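Local coordinates for conjugal transfer protein TRWB (Escherichia coli, PDB 1E9S), which couples DNA processing to export in bacterial conjugation, as a DNA-binding coupling protein that probably works as a ring-shaped hexameric ATPase linked to the type IV secretion machinery, at the interface of chains A and B. Sequence-based numbering; all coordinates share one arbitrary frame. Chains: chain A/B, Conjugal transfer protein TRWB.

Contact 1: the interface of chains A and B. Residues chain A 369, 371; chain B 369, 383-384.
A:Arg369 reaches over the first residues of strand 383-390 of chain B and meets its own counterpart, B:Arg369. NH1 of A:Arg369 and NH1 of B:Arg369 are modelled 3.1 Å apart. Both can only donate, so the pair is not a bond, and the closeness of two probably charged guanidinium groups is doubtful as a stabilising feature. The two side chains cross at about a right angle, with the planes of the groups turned 62° apart rather than stacked. Lower down, the aliphatic part of A:Arg369 rests on the backbone of B:Leu384, whose carbonyl O lies 3.2 Å from CG and 3.8 Å from CD. The bend at chi3 (70°) then swings the guanidinium away from that carbonyl and toward chain B's arginine. Beside it, A:Ser371 forms an antiparallel beta bridge with B:Ala383, and its OG comes to 4.0 Å from the alanine CB. Behind this first shell, B:Arg369 ends strand 362-369, which runs next to strand 383-390. Its CG sits between backbone N and carbonyl carbon (chi1 34°), well off a staggered value, and further bends carry its tip toward chain A. At its root, the backbone N of B:Arg369 lies 2.7 Å from O of B:Ala383.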
ATOM      1  N   ARG A 369     -44.605  -0.039  -7.254  1.00 77.16           N
ATOM      2  CA  ARG A 369     -44.608   0.499  -5.898  1.00 81.76           C
ATOM      3  C   ARG A 369     -46.046   0.939  -5.611  1.00 83.84           C
ATOM      4  O   ARG A 369     -46.429   2.077  -5.890  1.00 84.63           O
ATOM      5  CB  ARG A 369     -43.649   1.701  -5.789  1.00 82.40           C
ATOM      6  CG  ARG A 369     -43.251   2.087  -4.353  1.00 84.39           C
ATOM      7  CD  ARG A 369     -42.939   3.586  -4.178  1.00 85.85           C
ATOM      8  NE  ARG A 369     -44.141   4.419  -4.280  1.00 87.61           N
ATOM      9  CZ  ARG A 369     -44.219   5.695  -3.903  1.00 88.08           C
ATOM     10  NH1 ARG A 369     -43.165   6.305  -3.377  1.00 88.23           N
ATOM     11  NH2 ARG A 369     -45.362   6.360  -4.043  1.00 88.46           N
ATOM     12  N   SER A 371     -49.593   2.088  -3.847  1.00 89.86           N
ATOM     13  CA  SER A 371     -49.983   3.144  -2.914  1.00 90.39           C
ATOM     14  C   SER A 371     -51.496   3.129  -2.615  1.00 90.03           C
ATOM     15  O   SER A 371     -52.296   2.607  -3.399  1.00 89.63           O
ATOM     16  CB  SER A 371     -49.566   4.507  -3.474  1.00 90.22           C
ATOM     17  OG  SER A 371     -49.776   5.537  -2.527  1.00 89.95           O
TER
ATOM     18  N   ARG B 369     -44.829   3.654   4.532  1.00 75.84           N
ATOM     19  CA  ARG B 369     -44.469   5.051   4.744  1.00 79.20           C
ATOM     20  C   ARG B 369     -45.745   5.892   4.730  1.00 80.67           C
ATOM     21  O   ARG B 369     -46.301   6.153   3.667  1.00 82.29           O
ATOM     22  CB  ARG B 369     -43.523   5.532   3.638  1.00 80.27           C
ATOM     23  CG  ARG B 369     -43.785   4.905   2.271  1.00 82.85           C
ATOM     24  CD  ARG B 369     -43.688   5.915   1.131  1.00 84.20           C
ATOM     25  NE  ARG B 369     -42.373   6.546   1.026  1.00 86.27           N
ATOM     26  CZ  ARG B 369     -42.063   7.493   0.143  1.00 86.72           C
ATOM     27  NH1 ARG B 369     -42.976   7.922  -0.721  1.00 87.10           N
ATOM     28  NH2 ARG B 369     -40.839   8.012   0.120  1.00 86.21           N
ATOM     29  N   ALA B 383     -47.806   4.139   1.832  1.00 80.45           N
ATOM     30  CA  ALA B 383     -47.233   3.482   0.646  1.00 79.12           C
ATOM     31  C   ALA B 383     -46.170   2.457   1.068  1.00 78.38           C
ATOM     32  O   ALA B 383     -45.628   2.541   2.174  1.00 78.62           O
ATOM     33  CB  ALA B 383     -46.607   4.532  -0.279  1.00 79.25           C
ATOM     34  N   LEU B 384     -45.871   1.496   0.193  1.00 76.28           N
ATOM     35  CA  LEU B 384     -44.864   0.475   0.495  1.00 73.60           C
ATOM     36  C   LEU B 384     -43.488   0.807  -0.087  1.00 72.18           C
ATOM     37  O   LEU B 384     -43.373   1.233  -1.237  1.00 72.21           O
ATOM     38  CB  LEU B 384     -45.313  -0.899  -0.009  1.00 73.81           C
ATOM     39  CG  LEU B 384     -45.928  -1.837   1.034  1.00 73.16           C
ATOM     40  CD1 LEU B 384     -46.318  -3.149   0.377  1.00 73.18           C
ATOM     41  CD2 LEU B 384     -44.933  -2.091   2.149  1.00 72.50           C
TER

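Contact 2: the interface of chains A and B. Residues chain A 346-348; chain B 57, 334, 337-338, 340, 359, 408.
The backbone carbonyl oxygen of B:Phe337 is gripped by two hydroxyls of chain A. OG of A:Ser346 donates to B:Phe337 O at 2.8 Å, and OG1 of A:Thr348 donates to the same oxygen at 2.9 Å. Both arrive from one face of the carbonyl plane, the threonine closer to the line of the C=O bond (151°). OG1 of A:Thr348 also donates to O of B:Arg334, ending helix 327-334, over 2.7 Å, coming in 40° out of the plane of that carbonyl. OG of A:Ser346 lies 2.6 Å from OG1 of A:Thr348, and the threonine N donates to the serine OG. The two hydroxyls have fewer hydrogens than short oxygen pairs, so their bonds probably alternate. A chi1 of 59° tucks OG1 inward and leaves CG2 of A:Thr348 on the side of B:Leu340, 3.7 Å from its CB; B:Leu57 CD2 meets the same methyl from another side. CB of A:Ser346 packs against CD of B:Arg338, while CD of A:Arg347 lies 3.5 Å from O of B:Gly408. The carbonyl O of A:Arg347 sits against CB of B:Ser359 in helix 350-360. The site docks a chain A loop on its neighbour's backbone carbonyls and likely holds adjacent hexamer subunits together.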
ATOM      1  N   SER A 346     -19.268 -17.964   6.709  1.00 36.77           N
ATOM      2  CA  SER A 346     -19.428 -17.499   8.072  1.00 35.26           C
ATOM      3  C   SER A 346     -19.826 -16.041   8.132  1.00 34.54           C
ATOM      4  O   SER A 346     -19.476 -15.265   7.253  1.00 35.19           O
ATOM      5  CB  SER A 346     -18.118 -17.701   8.835  1.00 33.52           C
ATOM      6  OG  SER A 346     -18.235 -17.249  10.173  1.00 34.95           O
ATOM      7  N   ARG A 347     -20.570 -15.670   9.166  1.00 33.27           N
ATOM      8  CA  ARG A 347     -20.968 -14.285   9.313  1.00 34.33           C
ATOM      9  C   ARG A 347     -19.725 -13.493   9.716  1.00 32.91           C
ATOM     10  O   ARG A 347     -19.697 -12.276   9.607  1.00 33.37           O
ATOM     11  CB  ARG A 347     -22.057 -14.113  10.390  1.00 35.55           C
ATOM     12  CG  ARG A 347     -22.648 -15.376  10.988  1.00 38.38           C
ATOM     13  CD  ARG A 347     -23.510 -15.039  12.213  1.00 40.02           C
ATOM     14  NE  ARG A 347     -24.832 -14.519  11.866  1.00 41.88           N
ATOM     15  CZ  ARG A 347     -25.882 -15.279  11.561  1.00 43.11           C
ATOM     16  NH1 ARG A 347     -25.777 -16.602  11.559  1.00 42.76           N
ATOM     17  NH2 ARG A 347     -27.042 -14.717  11.255  1.00 44.73           N
ATOM     18  N   THR A 348     -18.694 -14.193  10.175  1.00 31.39           N
ATOM     19  CA  THR A 348     -17.455 -13.545  10.598  1.00 31.09           C
ATOM     20  C   THR A 348     -16.528 -13.252   9.412  1.00 30.54           C
ATOM     21  O   THR A 348     -15.388 -12.822   9.596  1.00 30.28           O
ATOM     22  CB  THR A 348     -16.691 -14.417  11.598  1.00 30.94           C
ATOM     23  OG1 THR A 348     -16.401 -15.670  10.977  1.00 31.56           O
ATOM     24  CG2 THR A 348     -17.512 -14.647  12.862  1.00 28.54           C
TER
ATOM     25  N   LEU B  57     -16.559 -17.378  18.083  1.00 26.30           N
ATOM     26  CA  LEU B  57     -15.714 -16.215  18.196  1.00 26.04           C
ATOM     27  C   LEU B  57     -16.492 -15.233  19.035  1.00 25.26           C
ATOM     28  O   LEU B  57     -17.640 -14.916  18.727  1.00 24.46           O
ATOM     29  CB  LEU B  57     -15.441 -15.628  16.808  1.00 28.81           C
ATOM     30  CG  LEU B  57     -14.666 -14.312  16.740  1.00 32.47           C
ATOM     31  CD1 LEU B  57     -13.344 -14.455  17.450  1.00 33.71           C
ATOM     32  CD2 LEU B  57     -14.459 -13.925  15.295  1.00 32.42           C
ATOM     33  N   ARG B 334     -10.410 -15.527  11.276  1.00 22.74           N
ATOM     34  CA  ARG B 334     -11.723 -15.130  11.774  1.00 22.64           C
ATOM     35  C   ARG B 334     -12.841 -15.831  11.022  1.00 23.02           C
ATOM     36  O   ARG B 334     -13.830 -16.230  11.620  1.00 24.29           O
ATOM     37  CB  ARG B 334     -11.916 -13.611  11.680  1.00 21.18           C
ATOM     38  CG  ARG B 334     -11.256 -12.812  12.808  1.00 21.89           C
ATOM     39  CD  ARG B 334     -11.593 -11.328  12.705  1.00 20.88           C
ATOM     40  NE  ARG B 334     -11.057 -10.765  11.470  1.00 24.66           N
ATOM     41  CZ  ARG B 334      -9.998  -9.965  11.397  1.00 28.22           C
ATOM     42  NH1 ARG B 334      -9.352  -9.582  12.494  1.00 28.88           N
ATOM     43  NH2 ARG B 334      -9.594  -9.525  10.213  1.00 32.94           N
ATOM     44  N   PHE B 337     -14.410 -19.309  12.322  1.00 25.79           N
ATOM     45  CA  PHE B 337     -15.316 -19.424  13.460  1.00 27.51           C
ATOM     46  C   PHE B 337     -16.696 -19.124  12.898  1.00 29.34           C
ATOM     47  O   PHE B 337     -16.981 -17.993  12.524  1.00 31.82           O
ATOM     48  CB  PHE B 337     -14.966 -18.401  14.543  1.00 27.72           C
ATOM     49  CG  PHE B 337     -13.620 -18.624  15.191  1.00 26.30           C
ATOM     50  CD1 PHE B 337     -12.449 -18.232  14.557  1.00 24.46           C
ATOM     51  CD2 PHE B 337     -13.532 -19.217  16.448  1.00 24.55           C
ATOM     52  CE1 PHE B 337     -11.214 -18.427  15.164  1.00 26.42           C
ATOM     53  CE2 PHE B 337     -12.300 -19.415  17.060  1.00 25.11           C
ATOM     54  CZ  PHE B 337     -11.138 -19.018  16.414  1.00 24.22           C
ATOM     55  N   ARG B 338     -17.548 -20.138  12.835  1.00 28.79           N
ATOM     56  CA  ARG B 338     -18.878 -19.985  12.262  1.00 29.52           C
ATOM     57  C   ARG B 338     -19.918 -19.273  13.131  1.00 29.76           C
ATOM     58  O   ARG B 338     -20.890 -18.715  12.608  1.00 29.09           O
ATOM     59  CB  ARG B 338     -19.406 -21.357  11.853  1.00 34.04           C
ATOM     60  CG  ARG B 338     -18.598 -22.035  10.774  1.00 37.12           C
ATOM     61  CD  ARG B 338     -18.740 -21.302   9.468  1.00 41.38           C
ATOM     62  NE  ARG B 338     -20.139 -21.217   9.040  1.00 43.80           N
ATOM     63  CZ  ARG B 338     -20.846 -22.239   8.574  1.00 43.35           C
ATOM     64  NH1 ARG B 338     -20.287 -23.436   8.471  1.00 42.74           N
ATOM     65  NH2 ARG B 338     -22.108 -22.058   8.202  1.00 42.04           N
ATOM     66  N   LEU B 340     -20.768 -16.321  16.013  1.00 24.35           N
ATOM     67  CA  LEU B 340     -20.252 -15.054  16.494  1.00 24.14           C
ATOM     68  C   LEU B 340     -21.064 -14.481  17.650  1.00 25.98           C
ATOM     69  O   LEU B 340     -22.287 -14.594  17.677  1.00 25.89           O
ATOM     70  CB  LEU B 340     -20.230 -14.051  15.338  1.00 18.32           C
ATOM     71  CG  LEU B 340     -19.841 -12.607  15.647  1.00 21.51           C
ATOM     72  CD1 LEU B 340     -18.412 -12.553  16.152  1.00 16.86           C
ATOM     73  CD2 LEU B 340     -20.002 -11.761  14.402  1.00 16.57           C
ATOM     74  N   SER B 359     -20.777  -7.815  10.031  1.00 28.40           N
ATOM     75  CA  SER B 359     -20.766  -9.241  10.292  1.00 29.59           C
ATOM     76  C   SER B 359     -22.119  -9.699  10.825  1.00 29.70           C
ATOM     77  O   SER B 359     -22.495 -10.857  10.638  1.00 28.60           O
ATOM     78  CB  SER B 359     -19.664  -9.587  11.295  1.00 30.25           C
ATOM     79  OG  SER B 359     -18.377  -9.275  10.770  1.00 33.47           O
ATOM     80  N   GLY B 408     -25.050 -14.734  17.274  1.00 24.37           N
ATOM     81  CA  GLY B 408     -25.329 -15.148  15.920  1.00 24.86           C
ATOM     82  C   GLY B 408     -24.697 -16.500  15.676  1.00 26.37           C
ATOM     83  O   GLY B 408     -23.508 -16.580  15.364  1.00 27.72           O
TER

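Contact 3: the interface of chains A and B. Residues chain A 347, 395, 399; chain B 20-21, 362, 413.
B:Thr21 turns its side chain toward chain A, where it meets helix 394-398, the residue just after it and A:Arg347. CB of B:Thr21 stands 4.1 Å from ND2 of A:Asn399, the amide nitrogen. One bond further out, OG1 of B:Thr21 accepts a hydrogen bond from ND2 of A:Asn399 at 3.3 Å. The bond is fairly straight, 154° at the hydrogen, and the hydroxyl lies in the plane of the amide, while the two side chains cross at about a right angle. OG1 also touches the methyl CB of A:Ala395. The methyl branch, placed anti to the backbone N by a chi1 of -63° for OG1, lies alongside NH2 of A:Arg347, a loose 4.2 Å from CG2 of B:Thr21.

The asparagine amide is fixed from its own chain: ND2 of A:Asn399 also donates to O of A:Ala395, 2.5 Å away and tilted from the carbonyl plane. Two acceptors on ND2 fit the amide orientation as modelled and restrict its rotation. Around this core, CB of A:Ala395 packs on CA of B:Gly20 and faces the backbone carbonyl O of B:Glu362. On the other flank, NH2 of A:Arg347 makes a weak hydrogen bond of 3.3 Å to O of B:Arg413. O of B:Arg413 also sits 3.6 Å from OD1 of A:Asn399, a pairing of two acceptors that the arginine may ease. NH2 of A:Arg347 lies 2.7 Å from OD1 of A:Asn399.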
ATOM      1  N   ARG A 347     -20.570 -15.670   9.166  1.00 33.27           N
ATOM      2  CA  ARG A 347     -20.968 -14.285   9.313  1.00 34.33           C
ATOM      3  C   ARG A 347     -19.725 -13.493   9.716  1.00 32.91           C
ATOM      4  O   ARG A 347     -19.697 -12.276   9.607  1.00 33.37           O
ATOM      5  CB  ARG A 347     -22.057 -14.113  10.390  1.00 35.55           C
ATOM      6  CG  ARG A 347     -22.648 -15.376  10.988  1.00 38.38           C
ATOM      7  CD  ARG A 347     -23.510 -15.039  12.213  1.00 40.02           C
ATOM      8  NE  ARG A 347     -24.832 -14.519  11.866  1.00 41.88           N
ATOM      9  CZ  ARG A 347     -25.882 -15.279  11.561  1.00 43.11           C
ATOM     10  NH1 ARG A 347     -25.777 -16.602  11.559  1.00 42.76           N
ATOM     11  NH2 ARG A 347     -27.042 -14.717  11.255  1.00 44.73           N
ATOM     12  N   ALA A 395     -25.613 -11.323   3.115  1.00 29.09           N
ATOM     13  CA  ALA A 395     -26.282 -11.902   4.281  1.00 30.66           C
ATOM     14  C   ALA A 395     -27.002 -13.198   3.943  1.00 31.39           C
ATOM     15  O   ALA A 395     -27.124 -14.076   4.793  1.00 32.00           O
ATOM     16  CB  ALA A 395     -27.262 -10.903   4.872  1.00 31.02           C
ATOM     17  N   ASN A 399     -26.197 -16.729   5.862  1.00 40.76           N
ATOM     18  CA  ASN A 399     -27.303 -17.430   6.511  1.00 41.90           C
ATOM     19  C   ASN A 399     -27.784 -18.651   5.731  1.00 42.83           C
ATOM     20  O   ASN A 399     -28.877 -19.151   5.981  1.00 43.13           O
ATOM     21  CB  ASN A 399     -28.479 -16.466   6.721  1.00 41.07           C
ATOM     22  CG  ASN A 399     -28.159 -15.349   7.698  1.00 39.08           C
ATOM     23  OD1 ASN A 399     -28.147 -15.559   8.909  1.00 42.67           O
ATOM     24  ND2 ASN A 399     -27.891 -14.156   7.177  1.00 43.23           N
TER
ATOM     25  N   GLY B  20     -32.082 -11.718   3.978  1.00 29.43           N
ATOM     26  CA  GLY B  20     -30.950 -11.303   4.784  1.00 28.61           C
ATOM     27  C   GLY B  20     -30.903 -11.863   6.193  1.00 29.83           C
ATOM     28  O   GLY B  20     -31.342 -12.979   6.448  1.00 31.99           O
ATOM     29  N   THR B  21     -30.361 -11.081   7.114  1.00 29.00           N
ATOM     30  CA  THR B  21     -30.239 -11.491   8.501  1.00 30.56           C
ATOM     31  C   THR B  21     -31.515 -11.221   9.294  1.00 34.50           C
ATOM     32  O   THR B  21     -32.017 -10.091   9.333  1.00 35.76           O
ATOM     33  CB  THR B  21     -29.051 -10.767   9.160  1.00 31.38           C
ATOM     34  OG1 THR B  21     -27.840 -11.170   8.499  1.00 30.46           O
ATOM     35  CG2 THR B  21     -28.969 -11.087  10.653  1.00 26.36           C
ATOM     36  N   GLU B 362     -27.023  -7.376   7.044  1.00 27.86           N
ATOM     37  CA  GLU B 362     -28.112  -6.535   6.602  1.00 31.55           C
ATOM     38  C   GLU B 362     -29.317  -7.383   6.251  1.00 31.36           C
ATOM     39  O   GLU B 362     -29.207  -8.591   6.056  1.00 30.00           O
ATOM     40  CB  GLU B 362     -27.743  -5.776   5.339  1.00 31.82           C
ATOM     41  CG  GLU B 362     -26.599  -4.841   5.445  1.00 38.39           C
ATOM     42  CD  GLU B 362     -26.615  -3.875   4.290  1.00 44.99           C
ATOM     43  OE1 GLU B 362     -27.125  -4.266   3.219  1.00 47.36           O
ATOM     44  OE2 GLU B 362     -26.123  -2.735   4.446  1.00 50.55           O
ATOM     45  N   ARG B 413     -29.775 -19.269  11.127  1.00 31.68           N
ATOM     46  CA  ARG B 413     -30.418 -18.948  12.391  1.00 32.61           C
ATOM     47  C   ARG B 413     -30.444 -17.440  12.510  1.00 31.29           C
ATOM     48  O   ARG B 413     -29.580 -16.751  11.976  1.00 34.64           O
ATOM     49  CB  ARG B 413     -29.634 -19.506  13.570  1.00 34.36           C
ATOM     50  CG  ARG B 413     -29.025 -20.850  13.326  1.00 38.79           C
ATOM     51  CD  ARG B 413     -29.789 -21.961  13.966  1.00 37.41           C
ATOM     52  NE  ARG B 413     -28.980 -23.172  13.945  1.00 42.76           N
ATOM     53  CZ  ARG B 413     -29.363 -24.334  14.458  1.00 46.14           C
ATOM     54  NH1 ARG B 413     -30.559 -24.445  15.037  1.00 50.40           N
ATOM     55  NH2 ARG B 413     -28.546 -25.384  14.393  1.00 45.11           N
TER

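Contact 2 and contact 3 are neighbours, their C-alpha centres about 11 Å apart, and A:Arg347 belongs to both: its stem lies in contact 2 and its guanidinium reaches contact 3. Contact 1 lies apart, with centres about 36 Å from contact 2 and 26 Å from contact 3. Strand 362-369 of chain B connects it with contact 3, starting at B:Glu362 and ending at B:Arg369. The pairing is not an exact two-fold: mostly different surfaces meet, apart from the facing arginines of contact 1, which would suit a ring of six copies. Contacts 2 and 3 form one continuous attachment, and contact 1 adds a separate one further out.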